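Local coordinates for hypothetical protein, similar to alpha-acetolactate decarboxylase (Staphylococcus aureus subsp. aureus, PDB 1XV2), which probably catalyses the zinc-dependent decarboxylation of alpha-acetolactate to acetoin, at the interface of chains A and B. Coordinates in Å, arbitrary orientation; residue numbers count along the deposited sequence, not the author numbering. Chains: chain A/B, hypothetical protein, similar to alpha-acetolactate decarboxylase.

Contact 1 and contact 2 are neighbouring parts of one two-fold symmetric interface, and the centres of their C-alpha atoms lie about 11 Å apart. They share A:Phe167, which meets B:Val170 in contact 1 and B:Gln210 and B:Phe212 in contact 2. Strand 207-211 and the residue that follows it also serve both, because A:Gln210 and A:Phe212 in contact 1 are the twins of B:Gln210 and B:Phe212 in contact 2. Apolar packing around the 3-10 helices 165-167 therefore continues into backbone pairing of strands 207-211, a combination that would suit a stable dimer, although the structure alone does not show the state in solution.

Contact 1: the interface of chains A and B. Residues chain A 13, 166-167, 169-170, 210, 212; chain B 166-167, 170.
A:Val170 and B:Phe167 form one half of an apolar centre, and A:Phe167 with B:Val170 forms the symmetry-related half. In each pair the valine stands roughly perpendicular to the phenylalanine side chain and sets its CG2 methyl over one face of the ring, toward the rim, in a CH-pi contact. On one side B:Val170 CG2 comes to 3.5 Å from A:Phe167 CE1; on the other A:Val170 CG2 is 3.7 Å from B:Phe167 CE1. With CG1 of A:Val170 trans to the backbone N (chi1 176°) and CG2 beside it, both methyls of the fork reach the ring, and A:Val170 CG1 is 3.8 Å from B:Phe167 CZ.

The far end of the B:Phe167 ring meets chain A again. A:Phe212 approaches it from the opposite direction and receives B:Phe167 CE2 at its ring edge, in plane, while the two CZ atoms of A:Phe212 and B:Phe167 are 3.5 Å apart. Further out, A:Gln210 turns at chi2 (67°), and its CG methylene packs 3.8 Å from B:Phe167 CZ. Its amide plane stands 81° from the ring plane, nearly upright to it.

At the more polar margin A:Thr13 and B:Leu166 meet tip to tip, with A:Thr13 CB 3.7 Å from B:Leu166 CD2. A:Gly169 borders the same leucine through its backbone.

In the fold, Leu166 and Phe167 belong to the 3-10 helix 165-167, and Val170 lies in the loop leading to strand 174-181, which carries the zinc ligands His176 and His178. Thr13 immediately precedes helix 14-18.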
loop_
_atom_site.group_PDB
_atom_site.type_symbol
_atom_site.label_atom_id
_atom_site.label_comp_id
_atom_site.label_asym_id
_atom_site.label_seq_id
_atom_site.Cartn_x
_atom_site.Cartn_y
_atom_site.Cartn_z
ATOM N N THR A 13 9.449 -1.099 0.485
ATOM C CA THR A 13 8.557 -2.182 0.894
ATOM C C THR A 13 9.325 -3.454 1.238
ATOM O O THR A 13 10.488 -3.611 0.871
ATOM C CB THR A 13 7.540 -2.507 -0.218
ATOM O OG1 THR A 13 8.239 -2.955 -1.384
ATOM C CG2 THR A 13 6.730 -1.274 -0.581
ATOM N N LEU A 166 -4.401 -8.133 3.143
ATOM C CA LEU A 166 -4.305 -7.591 1.788
ATOM C C LEU A 166 -2.998 -6.849 1.516
ATOM O O LEU A 166 -2.588 -6.703 0.366
ATOM C CB LEU A 166 -5.488 -6.659 1.501
ATOM C CG LEU A 166 -5.554 -6.037 0.101
ATOM C CD1 LEU A 166 -5.642 -7.130 -0.948
ATOM C CD2 LEU A 166 -6.760 -5.110 0.005
ATOM N N PHE A 167 -2.343 -6.384 2.570
ATOM C CA PHE A 167 -1.098 -5.657 2.399
ATOM C C PHE A 167 0.151 -6.508 2.595
ATOM O O PHE A 167 1.265 -5.987 2.648
ATOM C CB PHE A 167 -1.090 -4.446 3.332
ATOM C CG PHE A 167 -1.947 -3.316 2.844
ATOM C CD1 PHE A 167 -1.409 -2.319 2.034
ATOM C CD2 PHE A 167 -3.301 -3.263 3.161
ATOM C CE1 PHE A 167 -2.209 -1.287 1.546
ATOM C CE2 PHE A 167 -4.106 -2.235 2.677
ATOM C CZ PHE A 167 -3.559 -1.246 1.869
ATOM N N GLY A 169 3.276 -8.260 1.820
ATOM C CA GLY A 169 4.182 -8.049 0.704
ATOM C C GLY A 169 4.672 -6.614 0.769
ATOM O O GLY A 169 5.877 -6.357 0.756
ATOM N N VAL A 170 3.731 -5.676 0.832
ATOM C CA VAL A 170 4.061 -4.258 0.948
ATOM C C VAL A 170 4.666 -4.146 2.341
ATOM O O VAL A 170 5.673 -3.472 2.559
ATOM C CB VAL A 170 2.791 -3.379 0.853
ATOM C CG1 VAL A 170 3.144 -1.909 1.077
ATOM C CG2 VAL A 170 2.150 -3.559 -0.507
ATOM N N GLN A 210 2.931 5.459 1.993
ATOM C CA GLN A 210 4.018 4.720 1.348
ATOM C C GLN A 210 4.893 5.627 0.488
ATOM O O GLN A 210 4.406 6.271 -0.439
ATOM C CB GLN A 210 3.447 3.595 0.478
ATOM C CG GLN A 210 4.498 2.802 -0.291
ATOM C CD GLN A 210 5.396 1.983 0.615
ATOM O OE1 GLN A 210 4.959 0.999 1.215
ATOM N NE2 GLN A 210 6.657 2.387 0.726
ATOM N N PHE A 212 8.321 6.080 -2.015
ATOM C CA PHE A 212 9.167 5.363 -2.961
ATOM C C PHE A 212 10.417 6.171 -3.316
ATOM O O PHE A 212 10.357 7.392 -3.442
ATOM C CB PHE A 212 8.387 5.087 -4.254
ATOM C CG PHE A 212 7.167 4.223 -4.068
ATOM C CD1 PHE A 212 7.207 2.865 -4.377
ATOM C CD2 PHE A 212 5.974 4.769 -3.600
ATOM C CE1 PHE A 212 6.077 2.061 -4.225
ATOM C CE2 PHE A 212 4.834 3.973 -3.444
ATOM C CZ PHE A 212 4.888 2.617 -3.758
ATOM N N LEU B 166 3.805 -5.351 -7.041
ATOM C CA LEU B 166 3.671 -5.662 -5.619
ATOM C C LEU B 166 2.389 -5.121 -4.988
ATOM O O LEU B 166 1.930 -5.629 -3.962
ATOM C CB LEU B 166 4.880 -5.128 -4.848
ATOM C CG LEU B 166 4.983 -5.531 -3.373
ATOM C CD1 LEU B 166 5.171 -7.036 -3.261
ATOM C CD2 LEU B 166 6.161 -4.808 -2.731
ATOM N N PHE B 167 1.806 -4.099 -5.600
ATOM C CA PHE B 167 0.587 -3.510 -5.067
ATOM C C PHE B 167 -0.698 -4.044 -5.705
ATOM O O PHE B 167 -1.784 -3.524 -5.455
ATOM C CB PHE B 167 0.658 -1.985 -5.188
ATOM C CG PHE B 167 1.595 -1.346 -4.196
ATOM C CD1 PHE B 167 1.107 -0.753 -3.039
ATOM C CD2 PHE B 167 2.971 -1.374 -4.403
ATOM C CE1 PHE B 167 1.977 -0.195 -2.097
ATOM C CE2 PHE B 167 3.849 -0.820 -3.468
ATOM C CZ PHE B 167 3.350 -0.232 -2.316
ATOM N N VAL B 170 -4.151 -4.084 -3.701
ATOM C CA VAL B 170 -4.340 -2.824 -2.986
ATOM C C VAL B 170 -4.932 -1.898 -4.044
ATOM O O VAL B 170 -5.863 -1.132 -3.786
ATOM C CB VAL B 170 -2.982 -2.266 -2.486
ATOM C CG1 VAL B 170 -3.136 -0.826 -2.004
ATOM C CG2 VAL B 170 -2.454 -3.142 -1.358
#

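Contact 2: the interface of chains A and B. Residues chain A 110-112, 167, 205, 208; chain B 210, 212.
A:Phe208 and B:Gln210 pair as an antiparallel beta bridge, joining the strands 207-211 of two subunits with the alpha-acetolactate decarboxylase fold. Two reciprocal backbone hydrogen bonds make the bridge: A:Phe208 N donates to B:Gln210 O at 2.8 Å, and B:Gln210 N to A:Phe208 O at 2.9 Å. Both are nearly straight, 171° and 170° at the hydrogen, and together they fix the register of the strands. Next to the bridge, the CG methylene of B:Gln210 packs 3.9 Å from A:Phe167 CZ.

Beside the bridge, the packing is tightest around B:Phe212. A:Leu111 runs alongside it, pointing the other way, and presses its CD2 methyl against the root of the aromatic side chain, 3.3 Å from B:Phe212 CB and 3.5 Å from B:Phe212 CG. The other end of the ring is received by phenylalanines: A:Phe167 CE2 lies in plane at its edge, 3.5 Å from B:Phe212 CZ, and the CB methylene of A:Phe208 also lies at the edge. B:Phe212 CE2 in turn meets the edge of A:Phe112, 3.9 Å from A:Phe112 CD2.

A second shell within chain A backs this pocket. The rings of A:Phe112 and A:Phe208 cover one another, A:Phe112 CZ lying over the centre of the A:Phe208 ring and A:Phe208 CD1 over that of A:Phe112. With CG opposite the backbone N (chi1 174°), the A:Phe208 ring turns against A:Phe112. A:Phe112 CE2 also lies over a face of A:Phe167, near the rim.

Looser contacts flank this core. The backbone O of A:Asn110 comes no nearer than 4.2 Å to B:Phe212 CE1, and A:Phe205 likewise faces B:Phe212 with its carbonyl oxygen; each of the two buries little surface, about 5 and 4 Å² respectively.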
loop_
_atom_site.group_PDB
_atom_site.type_symbol
_atom_site.label_atom_id
_atom_site.label_comp_id
_atom_site.label_asym_id
_atom_site.label_seq_id
_atom_site.Cartn_x
_atom_site.Cartn_y
_atom_site.Cartn_z
ATOM N N ASN A 110 -7.997 -5.546 10.007
ATOM C CA ASN A 110 -8.100 -5.136 8.610
ATOM C C ASN A 110 -7.383 -3.789 8.449
ATOM O O ASN A 110 -7.391 -3.184 7.377
ATOM C CB ASN A 110 -9.567 -4.989 8.195
ATOM C CG ASN A 110 -10.338 -6.292 8.289
ATOM O OD1 ASN A 110 -9.921 -7.320 7.749
ATOM N ND2 ASN A 110 -11.481 -6.252 8.969
ATOM N N LEU A 111 -6.764 -3.336 9.535
ATOM C CA LEU A 111 -6.034 -2.074 9.560
ATOM C C LEU A 111 -4.598 -2.286 10.008
ATOM O O LEU A 111 -4.258 -3.318 10.591
ATOM C CB LEU A 111 -6.681 -1.104 10.549
ATOM C CG LEU A 111 -8.072 -0.546 10.258
ATOM C CD1 LEU A 111 -8.601 0.150 11.504
ATOM C CD2 LEU A 111 -8.005 0.416 9.085
ATOM N N PHE A 112 -3.758 -1.299 9.726
ATOM C CA PHE A 112 -2.369 -1.329 10.153
ATOM C C PHE A 112 -2.431 -0.856 11.603
ATOM O O PHE A 112 -3.348 -0.120 11.977
ATOM C CB PHE A 112 -1.539 -0.328 9.347
ATOM C CG PHE A 112 -1.060 -0.844 8.022
ATOM C CD1 PHE A 112 0.130 -1.555 7.932
ATOM C CD2 PHE A 112 -1.777 -0.583 6.859
ATOM C CE1 PHE A 112 0.605 -1.993 6.699
ATOM C CE2 PHE A 112 -1.312 -1.019 5.622
ATOM C CZ PHE A 112 -0.119 -1.723 5.544
ATOM N N PHE A 167 -2.343 -6.384 2.570
ATOM C CA PHE A 167 -1.098 -5.657 2.399
ATOM C C PHE A 167 0.151 -6.508 2.595
ATOM O O PHE A 167 1.265 -5.987 2.648
ATOM C CB PHE A 167 -1.090 -4.446 3.332
ATOM C CG PHE A 167 -1.947 -3.316 2.844
ATOM C CD1 PHE A 167 -1.409 -2.319 2.034
ATOM C CD2 PHE A 167 -3.301 -3.263 3.161
ATOM C CE1 PHE A 167 -2.209 -1.287 1.546
ATOM C CE2 PHE A 167 -4.106 -2.235 2.677
ATOM C CZ PHE A 167 -3.559 -1.246 1.869
ATOM N N PHE A 205 -4.021 2.733 12.941
ATOM C CA PHE A 205 -3.803 3.704 11.873
ATOM C C PHE A 205 -4.968 3.871 10.906
ATOM O O PHE A 205 -5.596 2.901 10.485
ATOM C CB PHE A 205 -2.534 3.344 11.088
ATOM C CG PHE A 205 -1.269 3.451 11.899
ATOM C CD1 PHE A 205 -0.863 4.678 12.419
ATOM C CD2 PHE A 205 -0.501 2.322 12.166
ATOM C CE1 PHE A 205 0.293 4.777 13.202
ATOM C CE2 PHE A 205 0.658 2.410 12.946
ATOM C CZ PHE A 205 1.054 3.638 13.465
ATOM N N PHE A 208 -2.046 5.117 5.789
ATOM C CA PHE A 208 -0.791 4.431 5.515
ATOM C C PHE A 208 -0.099 5.242 4.425
ATOM O O PHE A 208 -0.607 5.347 3.310
ATOM C CB PHE A 208 -1.077 3.015 5.011
ATOM C CG PHE A 208 0.143 2.259 4.571
ATOM C CD1 PHE A 208 1.115 1.881 5.488
ATOM C CD2 PHE A 208 0.307 1.904 3.236
ATOM C CE1 PHE A 208 2.236 1.158 5.078
ATOM C CE2 PHE A 208 1.424 1.182 2.820
ATOM C CZ PHE A 208 2.389 0.809 3.741
ATOM N N GLN B 210 -2.714 5.906 1.441
ATOM C CA GLN B 210 -3.847 4.993 1.565
ATOM C C GLN B 210 -4.679 5.309 2.801
ATOM O O GLN B 210 -4.194 5.213 3.930
ATOM C CB GLN B 210 -3.347 3.545 1.644
ATOM C CG GLN B 210 -4.443 2.522 1.907
ATOM C CD GLN B 210 -5.406 2.395 0.749
ATOM O OE1 GLN B 210 -5.030 1.948 -0.334
ATOM N NE2 GLN B 210 -6.654 2.795 0.964
ATOM N N PHE B 212 -8.112 4.659 5.234
ATOM C CA PHE B 212 -8.970 3.563 5.691
ATOM C C PHE B 212 -10.217 4.083 6.409
ATOM O O PHE B 212 -10.165 5.095 7.106
ATOM C CB PHE B 212 -8.193 2.667 6.657
ATOM C CG PHE B 212 -7.088 1.883 6.013
ATOM C CD1 PHE B 212 -7.357 0.685 5.359
ATOM C CD2 PHE B 212 -5.770 2.333 6.078
ATOM C CE1 PHE B 212 -6.331 -0.063 4.780
ATOM C CE2 PHE B 212 -4.730 1.593 5.500
ATOM C CZ PHE B 212 -5.013 0.393 4.851
#